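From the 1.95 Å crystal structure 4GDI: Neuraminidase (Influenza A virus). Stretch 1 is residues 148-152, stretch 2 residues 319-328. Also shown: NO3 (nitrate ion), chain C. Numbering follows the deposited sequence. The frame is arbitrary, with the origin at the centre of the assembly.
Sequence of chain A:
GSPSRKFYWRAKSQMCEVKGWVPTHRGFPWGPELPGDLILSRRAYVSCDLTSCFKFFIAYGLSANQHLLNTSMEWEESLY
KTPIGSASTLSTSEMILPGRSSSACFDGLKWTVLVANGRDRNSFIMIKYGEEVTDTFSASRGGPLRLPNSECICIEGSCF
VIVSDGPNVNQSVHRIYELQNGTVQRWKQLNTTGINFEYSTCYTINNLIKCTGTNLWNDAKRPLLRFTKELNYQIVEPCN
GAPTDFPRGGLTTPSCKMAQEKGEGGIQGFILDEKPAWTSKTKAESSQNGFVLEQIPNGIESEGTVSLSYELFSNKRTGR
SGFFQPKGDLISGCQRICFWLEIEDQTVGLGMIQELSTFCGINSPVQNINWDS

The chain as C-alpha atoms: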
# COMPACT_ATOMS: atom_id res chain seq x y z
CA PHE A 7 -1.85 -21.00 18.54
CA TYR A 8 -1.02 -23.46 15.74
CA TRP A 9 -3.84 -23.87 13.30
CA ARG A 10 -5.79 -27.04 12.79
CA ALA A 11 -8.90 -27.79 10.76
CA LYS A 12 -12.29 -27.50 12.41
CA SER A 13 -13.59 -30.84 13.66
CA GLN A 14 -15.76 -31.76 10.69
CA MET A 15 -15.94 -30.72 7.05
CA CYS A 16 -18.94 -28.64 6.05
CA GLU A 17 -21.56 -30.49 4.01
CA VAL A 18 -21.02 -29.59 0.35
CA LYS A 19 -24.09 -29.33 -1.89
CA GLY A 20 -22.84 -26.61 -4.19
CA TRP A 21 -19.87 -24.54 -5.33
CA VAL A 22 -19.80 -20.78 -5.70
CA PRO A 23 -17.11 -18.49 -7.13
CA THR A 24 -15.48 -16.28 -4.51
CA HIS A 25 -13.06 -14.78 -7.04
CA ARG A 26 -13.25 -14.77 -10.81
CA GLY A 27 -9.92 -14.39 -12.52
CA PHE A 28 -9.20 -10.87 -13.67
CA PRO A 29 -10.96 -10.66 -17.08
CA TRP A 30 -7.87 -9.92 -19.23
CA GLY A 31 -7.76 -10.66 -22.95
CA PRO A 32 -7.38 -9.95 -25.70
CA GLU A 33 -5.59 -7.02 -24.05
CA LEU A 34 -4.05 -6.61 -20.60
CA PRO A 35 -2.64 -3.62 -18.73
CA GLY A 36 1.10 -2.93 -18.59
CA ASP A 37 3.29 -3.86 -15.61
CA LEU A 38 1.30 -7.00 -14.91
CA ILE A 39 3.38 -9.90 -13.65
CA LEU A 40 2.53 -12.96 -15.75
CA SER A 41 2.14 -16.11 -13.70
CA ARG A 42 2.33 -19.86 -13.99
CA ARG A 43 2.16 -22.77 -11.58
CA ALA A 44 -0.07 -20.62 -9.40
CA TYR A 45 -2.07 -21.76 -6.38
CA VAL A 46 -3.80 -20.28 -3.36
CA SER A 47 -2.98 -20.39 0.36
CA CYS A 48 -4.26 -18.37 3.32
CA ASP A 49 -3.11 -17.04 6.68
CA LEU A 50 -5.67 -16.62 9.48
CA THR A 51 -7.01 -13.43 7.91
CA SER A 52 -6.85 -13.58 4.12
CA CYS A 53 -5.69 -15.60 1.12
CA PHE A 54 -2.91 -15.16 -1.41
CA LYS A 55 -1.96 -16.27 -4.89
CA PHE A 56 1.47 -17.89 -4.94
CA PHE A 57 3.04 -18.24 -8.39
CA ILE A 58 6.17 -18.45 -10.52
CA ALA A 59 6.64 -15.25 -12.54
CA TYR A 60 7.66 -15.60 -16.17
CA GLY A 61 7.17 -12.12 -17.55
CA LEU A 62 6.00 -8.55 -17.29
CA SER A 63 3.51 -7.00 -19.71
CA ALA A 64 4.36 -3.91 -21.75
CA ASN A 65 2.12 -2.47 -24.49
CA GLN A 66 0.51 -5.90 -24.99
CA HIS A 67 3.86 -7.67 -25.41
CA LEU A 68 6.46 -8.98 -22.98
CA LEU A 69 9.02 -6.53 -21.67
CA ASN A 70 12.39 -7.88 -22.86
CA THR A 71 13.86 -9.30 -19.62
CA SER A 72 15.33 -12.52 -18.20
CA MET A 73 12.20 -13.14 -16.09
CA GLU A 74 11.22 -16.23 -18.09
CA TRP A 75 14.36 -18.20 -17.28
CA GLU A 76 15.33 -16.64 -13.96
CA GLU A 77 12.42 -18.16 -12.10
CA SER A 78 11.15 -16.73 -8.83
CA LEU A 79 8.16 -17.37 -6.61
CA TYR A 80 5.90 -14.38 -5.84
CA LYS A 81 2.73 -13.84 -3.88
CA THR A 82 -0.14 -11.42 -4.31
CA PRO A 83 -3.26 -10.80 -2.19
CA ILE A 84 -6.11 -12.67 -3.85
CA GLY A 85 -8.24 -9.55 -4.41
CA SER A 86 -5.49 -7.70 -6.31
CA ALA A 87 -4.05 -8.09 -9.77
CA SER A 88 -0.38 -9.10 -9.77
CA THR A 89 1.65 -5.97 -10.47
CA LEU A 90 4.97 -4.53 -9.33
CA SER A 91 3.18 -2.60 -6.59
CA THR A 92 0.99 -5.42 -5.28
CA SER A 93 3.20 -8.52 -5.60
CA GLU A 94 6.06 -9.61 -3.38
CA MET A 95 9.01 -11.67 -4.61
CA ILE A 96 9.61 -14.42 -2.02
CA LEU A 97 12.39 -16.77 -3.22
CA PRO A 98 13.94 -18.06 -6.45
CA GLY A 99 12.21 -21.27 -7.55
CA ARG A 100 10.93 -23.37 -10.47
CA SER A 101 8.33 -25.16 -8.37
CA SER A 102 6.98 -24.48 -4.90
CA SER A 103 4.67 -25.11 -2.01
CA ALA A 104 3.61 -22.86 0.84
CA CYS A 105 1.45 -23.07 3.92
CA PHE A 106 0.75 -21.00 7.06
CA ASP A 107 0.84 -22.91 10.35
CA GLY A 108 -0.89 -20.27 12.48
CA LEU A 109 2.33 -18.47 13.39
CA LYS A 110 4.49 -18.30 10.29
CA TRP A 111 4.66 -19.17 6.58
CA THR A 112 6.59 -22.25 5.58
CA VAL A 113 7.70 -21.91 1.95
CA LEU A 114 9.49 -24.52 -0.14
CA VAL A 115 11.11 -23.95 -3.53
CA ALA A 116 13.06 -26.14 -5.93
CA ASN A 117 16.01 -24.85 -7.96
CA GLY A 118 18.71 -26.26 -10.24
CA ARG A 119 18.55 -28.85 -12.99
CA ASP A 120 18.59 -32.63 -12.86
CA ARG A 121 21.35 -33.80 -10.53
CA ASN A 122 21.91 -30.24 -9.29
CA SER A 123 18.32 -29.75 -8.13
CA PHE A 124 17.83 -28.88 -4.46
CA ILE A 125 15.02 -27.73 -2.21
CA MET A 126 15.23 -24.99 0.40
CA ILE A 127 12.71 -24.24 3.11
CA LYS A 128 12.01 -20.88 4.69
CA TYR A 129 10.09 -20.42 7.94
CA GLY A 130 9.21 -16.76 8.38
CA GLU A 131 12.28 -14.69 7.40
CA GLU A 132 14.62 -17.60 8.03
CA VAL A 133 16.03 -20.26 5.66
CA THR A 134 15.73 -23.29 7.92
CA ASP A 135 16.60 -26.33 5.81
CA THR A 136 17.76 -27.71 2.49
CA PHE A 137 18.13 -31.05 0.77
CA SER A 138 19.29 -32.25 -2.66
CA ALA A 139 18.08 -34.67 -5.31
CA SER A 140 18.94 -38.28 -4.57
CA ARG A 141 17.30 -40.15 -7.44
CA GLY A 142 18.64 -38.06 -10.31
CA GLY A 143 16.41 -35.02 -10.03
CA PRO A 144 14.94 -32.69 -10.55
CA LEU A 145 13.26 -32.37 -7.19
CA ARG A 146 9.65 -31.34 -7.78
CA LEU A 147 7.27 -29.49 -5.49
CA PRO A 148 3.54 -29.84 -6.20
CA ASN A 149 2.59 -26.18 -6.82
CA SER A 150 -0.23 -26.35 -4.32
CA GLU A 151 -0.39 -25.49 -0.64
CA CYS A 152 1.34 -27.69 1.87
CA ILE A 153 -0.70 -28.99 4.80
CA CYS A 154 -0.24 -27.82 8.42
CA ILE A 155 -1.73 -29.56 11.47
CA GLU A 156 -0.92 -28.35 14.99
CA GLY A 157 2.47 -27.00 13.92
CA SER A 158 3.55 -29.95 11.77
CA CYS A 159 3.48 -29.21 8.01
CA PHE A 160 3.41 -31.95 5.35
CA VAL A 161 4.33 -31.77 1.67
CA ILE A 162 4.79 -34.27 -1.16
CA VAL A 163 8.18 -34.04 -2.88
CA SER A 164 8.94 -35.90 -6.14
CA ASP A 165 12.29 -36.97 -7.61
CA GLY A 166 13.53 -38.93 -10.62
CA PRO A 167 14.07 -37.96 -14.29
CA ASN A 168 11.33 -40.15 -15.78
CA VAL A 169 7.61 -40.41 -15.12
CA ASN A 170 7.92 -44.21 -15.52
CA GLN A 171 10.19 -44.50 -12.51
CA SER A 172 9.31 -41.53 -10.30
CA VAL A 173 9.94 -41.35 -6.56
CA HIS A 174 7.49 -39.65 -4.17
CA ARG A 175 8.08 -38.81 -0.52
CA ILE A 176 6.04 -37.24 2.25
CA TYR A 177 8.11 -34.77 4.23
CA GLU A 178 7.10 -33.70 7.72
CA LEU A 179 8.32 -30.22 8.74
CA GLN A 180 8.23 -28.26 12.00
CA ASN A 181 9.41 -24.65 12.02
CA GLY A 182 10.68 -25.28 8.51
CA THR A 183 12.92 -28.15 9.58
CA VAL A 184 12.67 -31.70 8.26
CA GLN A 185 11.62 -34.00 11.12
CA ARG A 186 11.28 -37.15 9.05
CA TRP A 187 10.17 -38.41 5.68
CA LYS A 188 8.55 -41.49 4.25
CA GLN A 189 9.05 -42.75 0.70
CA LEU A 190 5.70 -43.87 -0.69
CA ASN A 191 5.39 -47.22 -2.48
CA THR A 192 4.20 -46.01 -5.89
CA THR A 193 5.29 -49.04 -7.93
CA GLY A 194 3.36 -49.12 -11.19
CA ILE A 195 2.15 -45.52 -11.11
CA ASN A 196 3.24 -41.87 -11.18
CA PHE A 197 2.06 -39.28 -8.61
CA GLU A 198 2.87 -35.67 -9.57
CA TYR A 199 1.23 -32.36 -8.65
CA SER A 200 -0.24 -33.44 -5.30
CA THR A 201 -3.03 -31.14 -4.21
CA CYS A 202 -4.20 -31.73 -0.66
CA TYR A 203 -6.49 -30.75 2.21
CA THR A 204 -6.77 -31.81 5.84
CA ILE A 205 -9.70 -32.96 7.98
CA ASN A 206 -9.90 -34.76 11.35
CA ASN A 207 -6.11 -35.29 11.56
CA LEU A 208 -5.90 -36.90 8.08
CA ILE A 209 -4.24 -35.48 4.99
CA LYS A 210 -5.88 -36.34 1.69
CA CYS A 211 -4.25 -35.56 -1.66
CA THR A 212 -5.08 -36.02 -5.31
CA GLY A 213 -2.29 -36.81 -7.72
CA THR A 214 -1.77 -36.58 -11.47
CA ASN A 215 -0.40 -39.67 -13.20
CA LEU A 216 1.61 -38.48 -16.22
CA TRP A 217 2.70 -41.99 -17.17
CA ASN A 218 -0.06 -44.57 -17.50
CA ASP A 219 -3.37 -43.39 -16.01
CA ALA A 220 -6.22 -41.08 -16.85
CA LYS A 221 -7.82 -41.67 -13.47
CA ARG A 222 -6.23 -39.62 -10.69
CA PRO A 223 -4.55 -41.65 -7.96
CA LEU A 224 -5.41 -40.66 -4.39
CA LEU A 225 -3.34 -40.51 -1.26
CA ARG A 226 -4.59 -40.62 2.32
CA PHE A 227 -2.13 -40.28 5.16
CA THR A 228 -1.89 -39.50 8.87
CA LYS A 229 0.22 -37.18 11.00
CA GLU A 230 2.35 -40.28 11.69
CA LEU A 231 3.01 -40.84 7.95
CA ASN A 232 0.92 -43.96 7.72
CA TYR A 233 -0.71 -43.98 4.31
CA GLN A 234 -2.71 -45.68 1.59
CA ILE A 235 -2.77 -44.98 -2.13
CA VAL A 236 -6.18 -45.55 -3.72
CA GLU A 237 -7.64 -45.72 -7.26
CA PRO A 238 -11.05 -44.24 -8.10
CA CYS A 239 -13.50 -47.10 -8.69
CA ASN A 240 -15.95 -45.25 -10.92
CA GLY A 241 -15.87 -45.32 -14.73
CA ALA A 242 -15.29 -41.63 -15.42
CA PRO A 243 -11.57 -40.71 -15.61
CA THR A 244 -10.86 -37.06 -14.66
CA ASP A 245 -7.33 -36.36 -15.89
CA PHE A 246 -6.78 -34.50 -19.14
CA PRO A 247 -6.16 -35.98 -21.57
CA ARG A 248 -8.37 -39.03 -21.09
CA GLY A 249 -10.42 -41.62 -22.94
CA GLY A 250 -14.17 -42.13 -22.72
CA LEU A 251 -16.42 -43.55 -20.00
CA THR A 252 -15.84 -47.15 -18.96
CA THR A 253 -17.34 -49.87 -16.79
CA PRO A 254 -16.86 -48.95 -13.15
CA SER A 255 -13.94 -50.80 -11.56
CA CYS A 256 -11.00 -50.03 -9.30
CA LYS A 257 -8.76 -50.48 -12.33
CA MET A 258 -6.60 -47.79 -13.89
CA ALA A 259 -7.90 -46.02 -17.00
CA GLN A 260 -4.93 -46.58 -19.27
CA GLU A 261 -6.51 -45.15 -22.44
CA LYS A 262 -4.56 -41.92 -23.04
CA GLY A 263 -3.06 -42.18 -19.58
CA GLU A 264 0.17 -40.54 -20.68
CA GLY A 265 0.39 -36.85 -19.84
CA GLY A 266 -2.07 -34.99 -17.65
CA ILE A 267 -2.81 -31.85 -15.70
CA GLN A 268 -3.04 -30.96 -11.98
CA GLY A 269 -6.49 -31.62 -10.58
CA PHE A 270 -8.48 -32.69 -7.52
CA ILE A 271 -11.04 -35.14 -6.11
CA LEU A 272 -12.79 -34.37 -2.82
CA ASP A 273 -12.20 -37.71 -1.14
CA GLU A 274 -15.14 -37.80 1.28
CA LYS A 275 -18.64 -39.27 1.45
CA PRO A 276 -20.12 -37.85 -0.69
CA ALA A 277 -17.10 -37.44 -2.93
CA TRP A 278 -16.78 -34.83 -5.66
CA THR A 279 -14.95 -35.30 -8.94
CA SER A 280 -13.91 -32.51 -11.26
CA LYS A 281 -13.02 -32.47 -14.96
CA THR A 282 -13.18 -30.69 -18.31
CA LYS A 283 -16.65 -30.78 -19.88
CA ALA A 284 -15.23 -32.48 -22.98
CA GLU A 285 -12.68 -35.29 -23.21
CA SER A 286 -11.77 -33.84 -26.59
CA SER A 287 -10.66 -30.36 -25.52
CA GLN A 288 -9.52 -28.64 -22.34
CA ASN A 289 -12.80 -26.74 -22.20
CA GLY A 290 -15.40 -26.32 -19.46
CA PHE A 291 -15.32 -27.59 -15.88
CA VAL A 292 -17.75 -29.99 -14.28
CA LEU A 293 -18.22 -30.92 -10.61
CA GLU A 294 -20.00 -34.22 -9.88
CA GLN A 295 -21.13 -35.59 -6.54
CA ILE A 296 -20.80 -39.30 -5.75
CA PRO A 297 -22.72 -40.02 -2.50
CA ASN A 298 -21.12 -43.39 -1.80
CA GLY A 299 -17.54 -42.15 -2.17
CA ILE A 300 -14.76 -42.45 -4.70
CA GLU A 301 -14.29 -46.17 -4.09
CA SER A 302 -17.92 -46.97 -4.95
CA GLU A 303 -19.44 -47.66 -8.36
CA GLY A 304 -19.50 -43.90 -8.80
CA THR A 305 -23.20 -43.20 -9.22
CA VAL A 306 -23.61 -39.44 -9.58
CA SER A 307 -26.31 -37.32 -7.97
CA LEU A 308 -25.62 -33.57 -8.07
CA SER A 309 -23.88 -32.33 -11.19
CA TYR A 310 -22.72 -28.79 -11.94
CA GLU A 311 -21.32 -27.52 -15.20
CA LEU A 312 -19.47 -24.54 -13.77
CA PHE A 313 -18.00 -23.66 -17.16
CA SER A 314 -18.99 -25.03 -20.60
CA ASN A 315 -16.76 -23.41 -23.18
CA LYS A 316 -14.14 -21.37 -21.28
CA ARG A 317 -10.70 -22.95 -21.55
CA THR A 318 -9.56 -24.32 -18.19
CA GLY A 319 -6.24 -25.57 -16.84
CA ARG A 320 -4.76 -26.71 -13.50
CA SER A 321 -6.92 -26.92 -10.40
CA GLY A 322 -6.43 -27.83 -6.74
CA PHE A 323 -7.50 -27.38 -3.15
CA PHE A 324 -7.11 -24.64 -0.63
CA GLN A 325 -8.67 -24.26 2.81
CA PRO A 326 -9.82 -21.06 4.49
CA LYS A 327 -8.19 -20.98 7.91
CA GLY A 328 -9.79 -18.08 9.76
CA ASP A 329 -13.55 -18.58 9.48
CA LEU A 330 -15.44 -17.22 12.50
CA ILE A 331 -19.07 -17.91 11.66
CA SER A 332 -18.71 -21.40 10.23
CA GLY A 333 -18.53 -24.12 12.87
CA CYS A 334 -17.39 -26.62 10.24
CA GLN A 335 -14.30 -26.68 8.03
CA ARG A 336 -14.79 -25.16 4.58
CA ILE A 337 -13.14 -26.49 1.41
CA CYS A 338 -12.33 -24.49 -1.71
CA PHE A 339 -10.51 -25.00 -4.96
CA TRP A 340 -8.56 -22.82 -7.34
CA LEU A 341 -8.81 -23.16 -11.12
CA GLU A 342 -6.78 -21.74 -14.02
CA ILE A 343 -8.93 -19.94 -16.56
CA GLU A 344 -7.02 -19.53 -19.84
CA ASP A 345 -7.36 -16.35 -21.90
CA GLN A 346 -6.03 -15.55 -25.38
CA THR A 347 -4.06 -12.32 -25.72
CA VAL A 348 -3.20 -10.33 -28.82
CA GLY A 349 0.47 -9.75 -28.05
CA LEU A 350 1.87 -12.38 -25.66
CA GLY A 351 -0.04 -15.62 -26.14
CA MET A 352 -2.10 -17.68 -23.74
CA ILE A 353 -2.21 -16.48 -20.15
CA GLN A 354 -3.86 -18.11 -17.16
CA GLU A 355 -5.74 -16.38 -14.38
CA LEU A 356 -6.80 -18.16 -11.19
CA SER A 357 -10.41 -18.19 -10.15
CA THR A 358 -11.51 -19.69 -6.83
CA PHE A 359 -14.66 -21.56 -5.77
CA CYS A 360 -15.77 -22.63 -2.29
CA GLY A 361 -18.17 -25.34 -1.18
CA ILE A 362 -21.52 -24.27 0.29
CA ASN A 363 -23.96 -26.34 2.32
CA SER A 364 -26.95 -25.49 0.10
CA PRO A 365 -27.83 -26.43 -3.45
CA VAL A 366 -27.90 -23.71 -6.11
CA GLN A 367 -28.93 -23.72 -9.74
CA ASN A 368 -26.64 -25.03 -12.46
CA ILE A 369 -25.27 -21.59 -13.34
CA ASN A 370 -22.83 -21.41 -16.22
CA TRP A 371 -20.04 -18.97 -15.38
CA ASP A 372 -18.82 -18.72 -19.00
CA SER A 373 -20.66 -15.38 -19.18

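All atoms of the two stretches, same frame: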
# COMPACT_ATOMS: atom_id res chain seq x y z
N PRO A 148 4.81 -29.62 -5.48
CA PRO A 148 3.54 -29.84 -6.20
C PRO A 148 2.79 -28.60 -6.70
O PRO A 148 1.76 -28.76 -7.37
CB PRO A 148 2.69 -30.58 -5.18
CG PRO A 148 3.21 -30.12 -3.85
CD PRO A 148 4.68 -29.88 -4.04
N ASN A 149 3.27 -27.40 -6.40
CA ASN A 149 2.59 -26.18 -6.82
C ASN A 149 1.15 -26.14 -6.31
O ASN A 149 0.21 -25.85 -7.03
CB ASN A 149 2.66 -26.01 -8.34
CG ASN A 149 4.08 -26.13 -8.85
OD1 ASN A 149 4.98 -25.42 -8.38
ND2 ASN A 149 4.30 -27.06 -9.76
N SER A 150 1.03 -26.46 -5.03
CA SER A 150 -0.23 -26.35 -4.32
C SER A 150 0.15 -26.23 -2.85
O SER A 150 1.27 -26.55 -2.48
CB SER A 150 -1.07 -27.61 -4.53
OG SER A 150 -2.42 -27.42 -4.15
N GLU A 151 -0.77 -25.77 -2.01
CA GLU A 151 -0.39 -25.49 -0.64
C GLU A 151 0.02 -26.75 0.09
O GLU A 151 -0.55 -27.82 -0.13
CB GLU A 151 -1.50 -24.77 0.15
CG GLU A 151 -2.70 -25.59 0.54
CD GLU A 151 -3.65 -24.81 1.48
OE1 GLU A 151 -3.27 -23.69 1.90
OE2 GLU A 151 -4.77 -25.29 1.78
N CYS A 152 1.00 -26.60 0.98
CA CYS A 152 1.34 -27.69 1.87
C CYS A 152 0.31 -27.71 3.02
O CYS A 152 -0.52 -26.81 3.14
CB CYS A 152 2.81 -27.62 2.35
SG CYS A 152 3.50 -26.01 2.69
N GLY A 319 -7.48 -24.85 -17.03
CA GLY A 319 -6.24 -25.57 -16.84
C GLY A 319 -6.15 -26.31 -15.50
O GLY A 319 -7.04 -27.07 -15.13
N ARG A 320 -5.04 -26.08 -14.80
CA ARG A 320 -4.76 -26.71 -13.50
C ARG A 320 -5.84 -26.36 -12.48
O ARG A 320 -6.46 -25.30 -12.56
CB ARG A 320 -3.39 -26.23 -12.98
CG ARG A 320 -2.18 -26.67 -13.87
CD ARG A 320 -0.87 -25.96 -13.51
NE ARG A 320 -0.58 -26.00 -12.07
CZ ARG A 320 -0.81 -25.00 -11.22
NH1 ARG A 320 -1.32 -23.85 -11.65
NH2 ARG A 320 -0.52 -25.14 -9.93
N SER A 321 -6.04 -27.25 -11.51
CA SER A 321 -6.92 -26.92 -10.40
C SER A 321 -6.45 -27.65 -9.14
O SER A 321 -5.75 -28.67 -9.23
CB SER A 321 -8.37 -27.29 -10.74
OG SER A 321 -8.50 -28.68 -11.03
N GLY A 322 -6.82 -27.16 -7.97
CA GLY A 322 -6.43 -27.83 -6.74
C GLY A 322 -7.05 -27.19 -5.53
O GLY A 322 -7.70 -26.14 -5.63
N PHE A 323 -6.84 -27.81 -4.37
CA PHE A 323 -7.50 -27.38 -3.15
C PHE A 323 -6.83 -26.22 -2.46
O PHE A 323 -5.61 -26.05 -2.54
CB PHE A 323 -7.49 -28.52 -2.12
CG PHE A 323 -8.27 -29.73 -2.53
CD1 PHE A 323 -9.64 -29.67 -2.64
CD2 PHE A 323 -7.62 -30.95 -2.73
CE1 PHE A 323 -10.36 -30.79 -2.99
CE2 PHE A 323 -8.33 -32.06 -3.08
CZ PHE A 323 -9.71 -31.98 -3.20
N PHE A 324 -7.63 -25.43 -1.76
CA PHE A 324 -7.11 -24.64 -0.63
C PHE A 324 -8.17 -24.58 0.46
O PHE A 324 -9.36 -24.80 0.21
CB PHE A 324 -6.66 -23.24 -1.04
CG PHE A 324 -7.80 -22.28 -1.35
CD1 PHE A 324 -8.34 -22.21 -2.63
CD2 PHE A 324 -8.27 -21.41 -0.38
CE1 PHE A 324 -9.36 -21.30 -2.92
CE2 PHE A 324 -9.29 -20.50 -0.65
CZ PHE A 324 -9.83 -20.43 -1.93
N GLN A 325 -7.73 -24.31 1.69
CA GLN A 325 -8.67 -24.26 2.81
C GLN A 325 -8.59 -22.92 3.52
O GLN A 325 -7.52 -22.49 3.94
CB GLN A 325 -8.38 -25.38 3.82
CG GLN A 325 -8.69 -26.78 3.32
CD GLN A 325 -8.32 -27.84 4.34
OE1 GLN A 325 -7.13 -28.07 4.62
NE2 GLN A 325 -9.32 -28.46 4.93
N PRO A 326 -9.75 -22.25 3.65
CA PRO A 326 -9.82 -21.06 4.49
C PRO A 326 -9.42 -21.45 5.91
O PRO A 326 -9.76 -22.54 6.34
CB PRO A 326 -11.30 -20.67 4.46
CG PRO A 326 -11.87 -21.38 3.27
CD PRO A 326 -11.05 -22.62 3.08
N LYS A 327 -8.70 -20.59 6.62
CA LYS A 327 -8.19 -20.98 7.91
C LYS A 327 -8.69 -20.11 9.06
O LYS A 327 -8.46 -20.44 10.22
CB LYS A 327 -6.66 -21.01 7.89
CG LYS A 327 -6.11 -22.15 7.03
CD LYS A 327 -4.61 -22.33 7.18
CE LYS A 327 -4.16 -23.52 6.33
NZ LYS A 327 -2.69 -23.60 6.25
N GLY A 328 -9.38 -19.03 8.73
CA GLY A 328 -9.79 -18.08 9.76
C GLY A 328 -11.28 -17.83 9.88
O GLY A 328 -11.67 -16.80 10.41
N NO3 C . 0.90 -28.90 -13.87
O1 NO3 C . 0.81 -28.52 -12.53
O2 NO3 C . 2.09 -28.67 -14.58
O3 NO3 C . -0.19 -29.51 -14.51
O HOH W 1 -3.40 -24.51 -2.84
O HOH W 2 -4.79 -26.53 4.34
O HOH W 3 -5.03 -21.92 3.21
O HOH W 4 -2.45 -26.23 5.42

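What does the start of stretch 1 offer to the strand beside it? Pro148 itself makes no contact with stretch 2, and the meeting begins with Asn149. Its CA-to-CB bond points toward stretch 2, yet the closest approach is made by the backbone: Asn149 O lies 3.1 Å from Arg320 NH2. The carbonyl oxygen sits at the edge of the guanidinium, near its plane, almost in line with the CZ-NH2 bond. The side chain is a little farther off, with Asn149 CB 3.7 Å from Arg320 NH2. A nitrate ion, probably from the crystallisation liquor, occupies another place at the guanidinium edge, and Arg320 NE donates a hydrogen bond to its O1 atom at 2.9 Å. Arg320 thus reaches stretch 1 with the far end of a long side chain, while its neighbour Gly319 touches nothing there.

How closely do the two backbones approach at Ser150? The CA atoms of Ser150 and Gly322 are 6.8 Å apart, and the same spacing recurs between the CA atoms of Glu151 and Phe324. No direct backbone-to-backbone hydrogen bond joins the stretches; water fills part of the gap. Water 1 accepts from Glu151 N at 3.0 Å and donates to Phe323 O at 2.7 Å, so it links an amide of one stretch to a carbonyl of the other. The CA-to-CB bond of Ser150 points toward the strand, and Ser150 OG comes within 3.8 Å of Phe323 O. Gly322 has no side chain; an ideal CB placed on it would lie 3.5 Å from Ser150 OG, close but not a clash.

Why does Glu151 dominate the contact? It has the largest area covered by the other stretch, 74 Å², and its carboxylate reaches the segment where the strand gives way to loop. Glu151 OE2 accepts a hydrogen bond from Gln325 N at 3.1 Å, with an N-H...acceptor angle of 139°, somewhat bent. The same oxygen passes 3.4 Å from Phe324 CA, while the aromatic ends of Phe323 and Phe324 lead away, leaving their backbone to meet the glutamate. Two waters reinforce the attachment to Gln325. Water 2 donates to both Glu151 OE2 and Gln325 OE1, at 2.8 Å each; water 3 donates to Glu151 OE1 at 2.8 Å and to Gln325 O at 2.7 Å. The carboxylate is therefore tied to backbone and side chain of one residue.

Does the charge of Lys327 complete a salt bridge? It does not: Glu151 OE1 and Lys327 NZ are 4.4 Å apart, near enough for opposite charges to attract but beyond salt-bridge range. The lysine, extended beyond its chi1 of -69°, instead meets the end of stretch 1 through solvent. Water 4 accepts from Lys327 NZ at 2.8 Å and donates to Cys152 O at 3.0 Å. The CA-to-CB bond of Cys152 points away and the residue is bonded covalently elsewhere in the structure, and its backbone oxygen supplies this final link.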